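Local coordinates for acylneuraminate lyase (Mycoplasma synoviae, PDB 4N4P), which is a TIM-barrel protein of the dihydrodipicolinate synthetase family, at residues A[104-109]-A[126-131]; A[67-72]-A[77-82]; A[14-19]-A[55-60]; A[248-253]-A[284-289]. All coordinates share one frame; numbering follows the deposited sequence.

Contact 1: A[104-109]-A[126-131]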
loop_
_atom_site.group_PDB
_atom_site.type_symbol
_atom_site.label_atom_id
_atom_site.label_comp_id
_atom_site.label_asym_id
_atom_site.label_seq_id
_atom_site.Cartn_x
_atom_site.Cartn_y
_atom_site.Cartn_z
ATOM N N ASP A 104 -6.993 24.647 27.582
ATOM C CA ASP A 104 -5.543 24.855 27.561
ATOM C C ASP A 104 -4.977 24.815 26.147
ATOM O O ASP A 104 -3.952 25.456 25.827
ATOM C CB ASP A 104 -4.896 23.817 28.469
ATOM C CG ASP A 104 -5.299 23.998 29.896
ATOM O OD1 ASP A 104 -4.846 25.000 30.520
ATOM O OD2 ASP A 104 -6.070 23.172 30.406
ATOM N N ALA A 105 -5.644 24.051 25.286
ATOM C CA ALA A 105 -5.295 24.011 23.876
ATOM C C ALA A 105 -6.489 23.509 23.065
ATOM O O ALA A 105 -7.449 22.944 23.606
ATOM C CB ALA A 105 -4.079 23.091 23.606
ATOM N N ILE A 106 -6.374 23.671 21.762
ATOM C CA ILE A 106 -7.298 23.062 20.824
ATOM C C ILE A 106 -6.476 22.243 19.857
ATOM O O ILE A 106 -5.244 22.391 19.788
ATOM C CB ILE A 106 -8.147 24.111 20.031
ATOM C CG1 ILE A 106 -7.227 25.150 19.362
ATOM C CG2 ILE A 106 -9.196 24.766 20.940
ATOM C CD1 ILE A 106 -7.936 26.159 18.469
ATOM N N SER A 107 -7.148 21.352 19.128
ATOM C CA SER A 107 -6.494 20.634 18.058
ATOM C C SER A 107 -7.494 20.602 16.919
ATOM O O SER A 107 -8.686 20.845 17.130
ATOM C CB SER A 107 -6.111 19.204 18.494
ATOM O OG SER A 107 -7.294 18.432 18.648
ATOM N N ALA A 108 -7.024 20.284 15.715
ATOM C CA ALA A 108 -7.938 20.142 14.579
ATOM C C ALA A 108 -7.412 19.054 13.679
ATOM O O ALA A 108 -6.262 19.105 13.226
ATOM C CB ALA A 108 -8.062 21.442 13.809
ATOM N N ILE A 109 -8.248 18.056 13.424
ATOM C CA ILE A 109 -7.893 17.029 12.461
ATOM C C ILE A 109 -7.570 17.610 11.074
ATOM O O ILE A 109 -8.084 18.658 10.687
ATOM C CB ILE A 109 -9.009 15.981 12.342
ATOM C CG1 ILE A 109 -10.335 16.677 11.990
ATOM C CG2 ILE A 109 -9.181 15.254 13.677
ATOM C CD1 ILE A 109 -11.148 15.832 11.093
ATOM N N GLU A 126 -4.357 28.056 8.964
ATOM C CA GLU A 126 -4.278 29.524 9.000
ATOM C C GLU A 126 -5.618 30.161 9.388
ATOM O O GLU A 126 -5.686 31.005 10.269
ATOM C CB GLU A 126 -3.850 30.071 7.642
ATOM C CG GLU A 126 -2.399 29.944 7.329
ATOM C CD GLU A 126 -2.044 30.755 6.111
ATOM O OE1 GLU A 126 -2.187 30.241 4.986
ATOM O OE2 GLU A 126 -1.604 31.908 6.291
ATOM N N GLU A 127 -6.690 29.770 8.712
ATOM C CA GLU A 127 -8.004 30.319 9.030
ATOM C C GLU A 127 -8.405 30.044 10.495
ATOM O O GLU A 127 -8.924 30.923 11.164
ATOM C CB GLU A 127 -9.056 29.762 8.083
ATOM C CG GLU A 127 -8.956 30.272 6.668
ATOM C CD GLU A 127 -10.293 30.197 5.955
ATOM O OE1 GLU A 127 -10.342 29.600 4.860
ATOM O OE2 GLU A 127 -11.293 30.717 6.499
ATOM N N ILE A 128 -8.170 28.827 10.993
ATOM C CA ILE A 128 -8.537 28.528 12.385
ATOM C C ILE A 128 -7.730 29.414 13.354
ATOM O O ILE A 128 -8.257 29.904 14.340
ATOM C CB ILE A 128 -8.358 27.028 12.758
ATOM C CG1 ILE A 128 -9.136 26.134 11.786
ATOM C CG2 ILE A 128 -8.825 26.776 14.232
ATOM C CD1 ILE A 128 -8.729 24.632 11.847
ATOM N N SER A 129 -6.462 29.639 13.041
ATOM C CA SER A 129 -5.567 30.423 13.910
ATOM C C SER A 129 -6.028 31.865 14.119
ATOM O O SER A 129 -5.811 32.434 15.174
ATOM C CB SER A 129 -4.157 30.439 13.325
ATOM O OG SER A 129 -4.084 31.303 12.198
ATOM N N LYS A 130 -6.652 32.454 13.109
ATOM C CA LYS A 130 -7.125 33.840 13.222
ATOM C C LYS A 130 -8.294 33.993 14.185
ATOM O O LYS A 130 -8.566 35.095 14.661
ATOM C CB LYS A 130 -7.516 34.371 11.853
ATOM C CG LYS A 130 -6.431 35.154 11.137
ATOM C CD LYS A 130 -5.498 34.284 10.359
ATOM C CE LYS A 130 -4.958 35.029 9.138
ATOM N NZ LYS A 130 -3.977 34.158 8.415
ATOM N N ALA A 131 -8.992 32.891 14.478
ATOM C CA ALA A 131 -10.238 32.944 15.250
ATOM C C ALA A 131 -10.067 33.300 16.726
ATOM O O ALA A 131 -10.931 33.957 17.313
ATOM C CB ALA A 131 -11.004 31.611 15.121
#
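I128, on the inner side of helix 118-131, reaches strand 105-108 with two different branches. Its CD1 methyl meets the CB of A108, with I128 CD1 and A108 CB 3.8 Å apart, while its CG2 methyl faces the end of I106 more loosely, I128 CG2 lying 4.4 Å from I106 CD1. The first torsion aims the two branches: CG1 stands beside the backbone N, opposite the carbonyl carbon (chi1 -55°), which leaves CG2 on the carbonyl side, and an extended chi2 carries CD1 outward to A108. Both A108 and I106 send CB toward the helix, two positions apart as a strand requires, whereas S107 between them turns to Y46 and hydrogen-bonds its hydroxyl there.

No hydrogen bond crosses between the segments; the contact is wholly apolar and all three residues are buried. The strand has its own backbone bonds to both neighbours, I106 pairing with P135 and L137 and S107 with A81. I128 and I106 also touch M136 on the next strand, so the helix straddles two strands at once. Such a layer of small and branched aliphatic residues between strand and covering helix is the usual core of a beta-alpha-beta unit in a TIM barrel.

Contact 2: A[67-72]-A[77-82]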
loop_
_atom_site.group_PDB
_atom_site.type_symbol
_atom_site.label_atom_id
_atom_site.label_comp_id
_atom_site.label_asym_id
_atom_site.label_seq_id
_atom_site.Cartn_x
_atom_site.Cartn_y
_atom_site.Cartn_z
ATOM N N LYS A 67 -18.841 22.912 26.952
ATOM C CA LYS A 67 -19.297 23.612 28.166
ATOM C C LYS A 67 -19.363 22.684 29.357
ATOM O O LYS A 67 -18.869 23.014 30.437
ATOM C CB LYS A 67 -20.673 24.263 27.937
ATOM C CG LYS A 67 -20.612 25.359 26.952
ATOM C CD LYS A 67 -21.958 25.641 26.314
ATOM C CE LYS A 67 -21.873 26.872 25.453
ATOM N NZ LYS A 67 -21.393 28.043 26.264
ATOM N N LEU A 68 -19.955 21.512 29.156
ATOM C CA LEU A 68 -20.176 20.569 30.238
ATOM C C LEU A 68 -18.863 20.049 30.789
ATOM O O LEU A 68 -18.735 19.855 31.998
ATOM C CB LEU A 68 -21.040 19.400 29.775
ATOM C CG LEU A 68 -22.499 19.661 29.399
ATOM C CD1 LEU A 68 -23.066 18.424 28.697
ATOM C CD2 LEU A 68 -23.362 20.064 30.604
ATOM N N VAL A 69 -17.888 19.842 29.905
ATOM C CA VAL A 69 -16.586 19.351 30.348
ATOM C C VAL A 69 -15.854 20.402 31.182
ATOM O O VAL A 69 -15.304 20.099 32.262
ATOM C CB VAL A 69 -15.700 18.896 29.152
ATOM C CG1 VAL A 69 -14.254 18.705 29.588
ATOM C CG2 VAL A 69 -16.251 17.582 28.567
ATOM N N ALA A 70 -15.852 21.634 30.684
ATOM C CA ALA A 70 -15.170 22.721 31.387
ATOM C C ALA A 70 -15.796 22.943 32.764
ATOM O O ALA A 70 -15.073 23.130 33.746
ATOM C CB ALA A 70 -15.195 23.975 30.578
ATOM N N GLU A 71 -17.127 22.884 32.828
ATOM C CA GLU A 71 -17.869 22.928 34.100
ATOM C C GLU A 71 -17.504 21.823 35.069
ATOM O O GLU A 71 -17.106 22.090 36.207
ATOM C CB GLU A 71 -19.386 22.939 33.838
ATOM C CG GLU A 71 -19.832 24.225 33.159
ATOM C CD GLU A 71 -21.320 24.255 32.830
ATOM O OE1 GLU A 71 -22.049 23.283 33.161
ATOM O OE2 GLU A 71 -21.749 25.269 32.233
ATOM N N ALA A 72 -17.625 20.575 34.621
ATOM C CA ALA A 72 -17.287 19.417 35.436
ATOM C C ALA A 72 -15.833 19.395 35.878
ATOM O O ALA A 72 -15.528 19.004 37.010
ATOM C CB ALA A 72 -17.613 18.123 34.675
ATOM N N VAL A 77 -7.860 19.418 35.870
ATOM C CA VAL A 77 -6.843 18.883 34.962
ATOM C C VAL A 77 -6.781 19.695 33.676
ATOM O O VAL A 77 -7.623 20.543 33.429
ATOM C CB VAL A 77 -7.062 17.364 34.681
ATOM C CG1 VAL A 77 -7.090 16.560 35.991
ATOM C CG2 VAL A 77 -8.321 17.121 33.805
ATOM N N THR A 78 -5.766 19.437 32.856
ATOM C CA THR A 78 -5.561 20.172 31.590
ATOM C C THR A 78 -6.639 19.740 30.607
ATOM O O THR A 78 -7.001 18.568 30.603
ATOM C CB THR A 78 -4.157 19.849 31.049
ATOM O OG1 THR A 78 -3.193 20.205 32.067
ATOM C CG2 THR A 78 -3.826 20.615 29.727
ATOM N N LEU A 79 -7.145 20.676 29.809
ATOM C CA LEU A 79 -8.170 20.335 28.809
ATOM C C LEU A 79 -7.735 20.694 27.418
ATOM O O LEU A 79 -7.244 21.780 27.181
ATOM C CB LEU A 79 -9.493 21.047 29.116
ATOM C CG LEU A 79 -10.223 20.694 30.425
ATOM C CD1 LEU A 79 -11.488 21.519 30.577
ATOM C CD2 LEU A 79 -10.543 19.195 30.524
ATOM N N ILE A 80 -7.937 19.770 26.485
ATOM C CA ILE A 80 -7.699 20.009 25.075
ATOM C C ILE A 80 -8.956 19.623 24.326
ATOM O O ILE A 80 -9.517 18.571 24.579
ATOM C CB ILE A 80 -6.508 19.180 24.533
ATOM C CG1 ILE A 80 -5.246 19.410 25.387
ATOM C CG2 ILE A 80 -6.236 19.538 23.082
ATOM C CD1 ILE A 80 -4.067 18.544 24.976
ATOM N N ALA A 81 -9.415 20.494 23.426
ATOM C CA ALA A 81 -10.595 20.213 22.607
ATOM C C ALA A 81 -10.229 20.067 21.144
ATOM O O ALA A 81 -9.648 20.973 20.559
ATOM C CB ALA A 81 -11.635 21.368 22.742
ATOM N N GLN A 82 -10.602 18.936 20.548
ATOM C CA GLN A 82 -10.469 18.754 19.095
ATOM C C GLN A 82 -11.692 19.427 18.483
ATOM O O GLN A 82 -12.811 19.105 18.866
ATOM C CB GLN A 82 -10.466 17.257 18.756
ATOM C CG GLN A 82 -9.962 16.928 17.348
ATOM C CD GLN A 82 -10.875 17.433 16.258
ATOM O OE1 GLN A 82 -10.423 18.057 15.310
ATOM N NE2 GLN A 82 -12.171 17.142 16.373
#
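Helix segment 67-72 passes over strand segment 77-82 with the closest approach of backbones at A70 and L79, whose CA atoms stand 7.8 Å apart, and no hydrogen bond links the two. One strand residue, L79, carries the whole contact from its side. Its CG lies beside the backbone N and opposite the carbonyl carbon (chi1 -64°), and from there the two methyls divide the helix surface between them. L79 CD2 meets V69 CG1 at 3.9 Å. L79 CD1 also lies near that methyl, but its closest approach is to the helix backbone itself, 4.0 Å from A70 CA, with A70 CB a little farther off.

The side chains of V69 and L79 run antiparallel, each passing beside the other, so they meet alongside rather than end to end. V69 places CG1 opposite its backbone N (chi1 167°), and it is this methyl that settles against L79. The small side chain of A70 lets the leucine methyl come up to a main-chain carbon, which makes this a close fit of a large residue against a small one.

Around the pair, V69 also packs on V29 of helix 26-39 and on I47 of strand 44-47, while L79 and V69 both touch Y103. On the opposite face of the strand, T78 and I80 meet F11. A strand with one face turned to its surrounding helices and the other to the barrel interior is the hallmark of the TIM barrel, and this helix and strand complete the beta-alpha-beta unit that starts at strand 44-47.

Contact 3: A[14-19]-A[55-60]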
loop_
_atom_site.group_PDB
_atom_site.type_symbol
_atom_site.label_atom_id
_atom_site.label_comp_id
_atom_site.label_asym_id
_atom_site.label_seq_id
_atom_site.Cartn_x
_atom_site.Cartn_y
_atom_site.Cartn_z
ATOM N N MET A 14 -11.526 11.407 25.452
ATOM C CA MET A 14 -12.779 11.155 26.159
ATOM C C MET A 14 -13.884 10.672 25.240
ATOM O O MET A 14 -14.068 11.226 24.185
ATOM C CB MET A 14 -13.262 12.443 26.826
ATOM C CG MET A 14 -14.308 12.165 27.910
ATOM S SD MET A 14 -14.965 13.698 28.555
ATOM C CE MET A 14 -16.168 14.129 27.317
ATOM N N VAL A 15 -14.604 9.643 25.677
ATOM C CA VAL A 15 -15.824 9.207 24.999
ATOM C C VAL A 15 -16.930 10.242 25.241
ATOM O O VAL A 15 -16.942 10.919 26.273
ATOM C CB VAL A 15 -16.261 7.795 25.467
ATOM C CG1 VAL A 15 -15.189 6.781 25.069
ATOM C CG2 VAL A 15 -16.513 7.750 27.000
ATOM N N THR A 16 -17.855 10.342 24.298
ATOM C CA THR A 16 -19.024 11.220 24.457
ATOM C C THR A 16 -20.297 10.407 24.787
ATOM O O THR A 16 -20.776 9.667 23.947
ATOM C CB THR A 16 -19.239 12.122 23.195
ATOM O OG1 THR A 16 -18.020 12.817 22.885
ATOM C CG2 THR A 16 -20.348 13.158 23.461
ATOM N N PRO A 17 -20.845 10.540 26.016
ATOM C CA PRO A 17 -22.032 9.753 26.340
ATOM C C PRO A 17 -23.271 10.094 25.520
ATOM O O PRO A 17 -23.638 11.261 25.386
ATOM C CB PRO A 17 -22.259 10.070 27.824
ATOM C CG PRO A 17 -20.871 10.307 28.315
ATOM C CD PRO A 17 -20.322 11.200 27.224
ATOM N N PHE A 18 -23.896 9.068 24.955
ATOM C CA PHE A 18 -25.204 9.248 24.336
ATOM C C PHE A 18 -26.174 8.279 24.966
ATOM O O PHE A 18 -25.779 7.217 25.427
ATOM C CB PHE A 18 -25.164 8.947 22.834
ATOM C CG PHE A 18 -24.148 9.746 22.063
ATOM C CD1 PHE A 18 -24.307 11.116 21.866
ATOM C CD2 PHE A 18 -23.044 9.111 21.502
ATOM C CE1 PHE A 18 -23.365 11.839 21.135
ATOM C CE2 PHE A 18 -22.113 9.814 20.766
ATOM C CZ PHE A 18 -22.259 11.187 20.592
ATOM N N THR A 19 -27.452 8.642 24.976
ATOM C CA THR A 19 -28.497 7.724 25.439
ATOM C C THR A 19 -28.651 6.610 24.427
ATOM O O THR A 19 -28.190 6.728 23.297
ATOM C CB THR A 19 -29.861 8.453 25.605
ATOM O OG1 THR A 19 -30.316 8.883 24.331
ATOM C CG2 THR A 19 -29.693 9.672 26.514
ATOM N N LEU A 55 -17.580 13.318 14.723
ATOM C CA LEU A 55 -18.312 13.364 13.440
ATOM C C LEU A 55 -19.793 13.057 13.548
ATOM O O LEU A 55 -20.569 13.337 12.611
ATOM C CB LEU A 55 -17.675 12.458 12.384
ATOM C CG LEU A 55 -16.363 12.962 11.778
ATOM C CD1 LEU A 55 -16.006 12.064 10.632
ATOM C CD2 LEU A 55 -16.454 14.429 11.334
ATOM N N LEU A 56 -20.193 12.498 14.680
ATOM C CA LEU A 56 -21.580 12.133 14.927
ATOM C C LEU A 56 -22.274 13.158 15.811
ATOM O O LEU A 56 -23.440 12.990 16.182
ATOM C CB LEU A 56 -21.658 10.740 15.578
ATOM C CG LEU A 56 -20.862 9.662 14.856
ATOM C CD1 LEU A 56 -21.046 8.295 15.517
ATOM C CD2 LEU A 56 -21.239 9.601 13.394
ATOM N N LEU A 57 -21.540 14.208 16.166
ATOM C CA LEU A 57 -22.092 15.313 16.950
ATOM C C LEU A 57 -22.587 16.454 16.082
ATOM O O LEU A 57 -21.893 16.854 15.151
ATOM C CB LEU A 57 -20.997 15.913 17.862
ATOM C CG LEU A 57 -20.482 15.001 18.974
ATOM C CD1 LEU A 57 -19.317 15.659 19.714
ATOM C CD2 LEU A 57 -21.663 14.735 19.904
ATOM N N SER A 58 -23.746 17.031 16.422
ATOM C CA SER A 58 -24.149 18.295 15.796
ATOM C C SER A 58 -23.252 19.410 16.324
ATOM O O SER A 58 -22.575 19.248 17.365
ATOM C CB SER A 58 -25.615 18.620 16.091
ATOM O OG SER A 58 -25.792 18.963 17.454
ATOM N N PHE A 59 -23.248 20.533 15.617
ATOM C CA PHE A 59 -22.532 21.720 16.054
ATOM C C PHE A 59 -22.948 22.119 17.463
ATOM O O PHE A 59 -22.100 22.394 18.314
ATOM C CB PHE A 59 -22.790 22.847 15.064
ATOM C CG PHE A 59 -22.118 24.150 15.418
ATOM C CD1 PHE A 59 -20.765 24.200 15.733
ATOM C CD2 PHE A 59 -22.849 25.326 15.408
ATOM C CE1 PHE A 59 -20.163 25.417 16.038
ATOM C CE2 PHE A 59 -22.254 26.543 15.713
ATOM C CZ PHE A 59 -20.908 26.584 16.028
ATOM N N GLU A 60 -24.253 22.119 17.714
ATOM C CA GLU A 60 -24.784 22.417 19.038
ATOM C C GLU A 60 -24.355 21.403 20.111
ATOM O O GLU A 60 -24.081 21.792 21.260
ATOM C CB GLU A 60 -26.313 22.563 18.977
ATOM C CG GLU A 60 -26.760 23.836 18.237
ATOM C CD GLU A 60 -26.385 25.128 18.968
ATOM O OE1 GLU A 60 -26.500 25.164 20.222
ATOM O OE2 GLU A 60 -25.971 26.104 18.298
#
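In this TIM barrel the loop after strand 9-12 meets, through T16 and F18, L57 of the loop leading into helix 59-73. L57 carries the contact with a single methyl. L57 CD2 sits at the edge of the F18 ring, in its plane, 3.6 Å from F18 CE1 and 3.7 Å from F18 CZ, so it touches the rim rather than a face. The same L57 CD2 lies 4.1 Å from T16 CG2, so one methyl touches two residues, two positions apart in the loop.

T16 sorts its branches by polarity: OG1 stands beside the backbone N (chi1 -53°) and hydrogen-bonds to G52 O, which leaves CG2 opposite that N and turned to the leucine. The carbonyl oxygen of T16 lies over one face of the F18 ring, toward its rim, and is also bonded by K258 NZ. The ring further touches R272 and E53. Just past the leucine, S58 is the N-cap of helix 59-73, its OG accepting the backbone N-H of D61, while L56 packs on L86 of the second subunit. The contact thus joins the first and second strand-following loops of the barrel immediately ahead of a capped helix start.

Contact 4: A[248-253]-A[284-289]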
loop_
_atom_site.group_PDB
_atom_site.type_symbol
_atom_site.label_atom_id
_atom_site.label_comp_id
_atom_site.label_asym_id
_atom_site.label_seq_id
_atom_site.Cartn_x
_atom_site.Cartn_y
_atom_site.Cartn_z
ATOM N N LEU A 248 -9.135 -5.437 24.369
ATOM C CA LEU A 248 -10.173 -4.390 24.422
ATOM C C LEU A 248 -10.885 -4.222 23.084
ATOM O O LEU A 248 -12.125 -4.161 23.028
ATOM C CB LEU A 248 -9.541 -3.052 24.836
ATOM C CG LEU A 248 -10.476 -1.842 24.904
ATOM C CD1 LEU A 248 -11.521 -2.030 26.019
ATOM C CD2 LEU A 248 -9.654 -0.567 25.125
ATOM N N ILE A 249 -10.097 -4.166 22.008
ATOM C CA ILE A 249 -10.653 -3.881 20.684
ATOM C C ILE A 249 -11.103 -5.139 19.969
ATOM O O ILE A 249 -11.421 -5.097 18.766
ATOM C CB ILE A 249 -9.694 -3.040 19.792
ATOM C CG1 ILE A 249 -8.405 -3.832 19.501
ATOM C CG2 ILE A 249 -9.410 -1.679 20.467
ATOM C CD1 ILE A 249 -7.408 -3.116 18.581
ATOM N N SER A 250 -11.170 -6.262 20.674
ATOM C CA SER A 250 -11.790 -7.429 20.043
ATOM C C SER A 250 -13.302 -7.200 19.893
ATOM O O SER A 250 -13.982 -7.927 19.169
ATOM C CB SER A 250 -11.454 -8.726 20.780
ATOM O OG SER A 250 -11.989 -8.688 22.080
ATOM N N LYS A 251 -13.828 -6.188 20.577
ATOM C CA LYS A 251 -15.164 -5.670 20.273
ATOM C C LYS A 251 -14.966 -4.176 20.018
ATOM O O LYS A 251 -13.880 -3.658 20.267
ATOM C CB LYS A 251 -16.144 -5.932 21.407
ATOM C CG LYS A 251 -16.450 -7.461 21.579
ATOM C CD LYS A 251 -17.593 -7.711 22.509
ATOM C CE LYS A 251 -17.686 -9.186 22.920
ATOM N NZ LYS A 251 -17.672 -10.150 21.775
ATOM N N GLY A 252 -15.990 -3.494 19.533
ATOM C CA GLY A 252 -15.855 -2.090 19.191
ATOM C C GLY A 252 -15.198 -1.284 20.300
ATOM O O GLY A 252 -15.552 -1.427 21.455
ATOM N N LEU A 253 -14.262 -0.414 19.932
ATOM C CA LEU A 253 -13.507 0.363 20.919
ATOM C C LEU A 253 -14.413 1.231 21.795
ATOM O O LEU A 253 -14.398 1.109 23.027
ATOM C CB LEU A 253 -12.456 1.231 20.220
ATOM C CG LEU A 253 -11.699 2.211 21.130
ATOM C CD1 LEU A 253 -10.825 1.451 22.168
ATOM C CD2 LEU A 253 -10.863 3.198 20.275
ATOM N N LYS A 284 -21.397 -6.388 28.249
ATOM C CA LYS A 284 -21.122 -6.407 29.696
ATOM C C LYS A 284 -20.076 -7.454 30.067
ATOM O O LYS A 284 -19.166 -7.190 30.875
ATOM C CB LYS A 284 -22.398 -6.643 30.536
ATOM C CG LYS A 284 -22.146 -6.563 32.037
ATOM C CD LYS A 284 -23.222 -7.269 32.839
ATOM C CE LYS A 284 -22.866 -7.261 34.316
ATOM N NZ LYS A 284 -23.200 -5.948 34.956
ATOM N N LYS A 285 -20.190 -8.640 29.476
ATOM C CA LYS A 285 -19.219 -9.678 29.774
ATOM C C LYS A 285 -17.827 -9.320 29.254
ATOM O O LYS A 285 -16.832 -9.634 29.886
ATOM C CB LYS A 285 -19.679 -11.023 29.219
ATOM C CG LYS A 285 -20.938 -11.496 29.954
ATOM C CD LYS A 285 -21.391 -12.872 29.490
ATOM C CE LYS A 285 -22.704 -13.183 30.204
ATOM N NZ LYS A 285 -23.305 -14.365 29.603
ATOM N N HIS A 286 -17.793 -8.706 28.076
ATOM C CA HIS A 286 -16.569 -8.130 27.553
ATOM C C HIS A 286 -15.984 -7.121 28.545
ATOM O O HIS A 286 -14.798 -7.181 28.858
ATOM C CB HIS A 286 -16.822 -7.471 26.207
ATOM C CG HIS A 286 -15.585 -6.920 25.578
ATOM N ND1 HIS A 286 -14.498 -7.704 25.269
ATOM C CD2 HIS A 286 -15.260 -5.659 25.203
ATOM C CE1 HIS A 286 -13.554 -6.956 24.722
ATOM N NE2 HIS A 286 -13.995 -5.714 24.659
ATOM N N ALA A 287 -16.819 -6.224 29.070
ATOM C CA ALA A 287 -16.344 -5.246 30.058
ATOM C C ALA A 287 -15.792 -5.899 31.307
ATOM O O ALA A 287 -14.744 -5.494 31.799
ATOM C CB ALA A 287 -17.428 -4.234 30.404
ATOM N N GLU A 288 -16.471 -6.933 31.809
ATOM C CA GLU A 288 -15.979 -7.671 32.975
ATOM C C GLU A 288 -14.684 -8.380 32.683
ATOM O O GLU A 288 -13.786 -8.325 33.485
ATOM C CB GLU A 288 -16.973 -8.735 33.426
ATOM C CG GLU A 288 -18.266 -8.180 33.945
ATOM C CD GLU A 288 -19.203 -9.324 34.324
ATOM O OE1 GLU A 288 -19.789 -9.942 33.423
ATOM O OE2 GLU A 288 -19.322 -9.611 35.516
ATOM N N PHE A 289 -14.609 -9.052 31.538
ATOM C CA PHE A 289 -13.369 -9.731 31.095
ATOM C C PHE A 289 -12.175 -8.773 31.117
ATOM O O PHE A 289 -11.138 -9.064 31.736
ATOM C CB PHE A 289 -13.564 -10.350 29.692
ATOM C CG PHE A 289 -12.277 -10.677 28.955
ATOM C CD1 PHE A 289 -11.397 -11.644 29.426
ATOM C CD2 PHE A 289 -11.973 -10.021 27.753
ATOM C CE1 PHE A 289 -10.195 -11.917 28.758
ATOM C CE2 PHE A 289 -10.791 -10.300 27.052
ATOM C CZ PHE A 289 -9.893 -11.258 27.559
#
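H286 and K251 lie against each other where the turn between helices 231-248 and 253-263 meets helix 280-294, in the helical C-terminal part that follows the last barrel strand. The imidazole leaves its helix with CG opposite the backbone N (chi1 -177°), reaching outward to the turn. K251 runs along it in the opposite direction, over one face of the ring. Its CB makes a CH-pi contact, 4.0 Å from the centroid of the H286 ring and 20° off the ring normal, and farther along the chain K251 CD approaches H286 CG to 3.8 Å. The lysine then bends at chi4, and its ammonium group pairs with E282, a salt bridge that ties its end to the same helix as the histidine.

The ring edge does different work. H286 NE2 donates a hydrogen bond to L248 O near the ring plane, although the nitrogen is tilted from the plane of that carbonyl. This oxygen sits where helix 231-248 gives way to a type I turn from L248 to K251, so the histidine reaches across to a helix end; S256 OG adds a weak bond to the same oxygen. Lysine over the face and carbonyl at the edge together fix the rotation of the imidazole.

S250 comes in obliquely, its OG 3.5 Å from H286 CE1, while its hydroxyl is hydrogen-bonded to D247 O. The bond at the heart of the contact, from H286 NE2 to L248 O, measures 2.9 Å with an N-H...O angle of 151°.

In the fold
Contacts 1 and 2 illustrate one principle on neighbouring strands, each the apolar lining between a barrel strand and a helix outside it. Their centres are about 16 Å apart, and beside the backbone pairing of the strands the segments are joined by two side-chain-to-backbone contacts: D104 OD2 lies 2.8 Å from L79 N, and Q82 OE1 2.9 Å from I109 N, both probable hydrogen bonds. Contact 3 shares helix 59-73 with contact 2 and touches it where V69 CG2 meets M14 CE at 3.7 Å. Contacts 1 and 3 both reach the second subunit. Contact 4 stands apart among the C-terminal helices, across the chain's centre from contact 1, with centres about 34 Å apart.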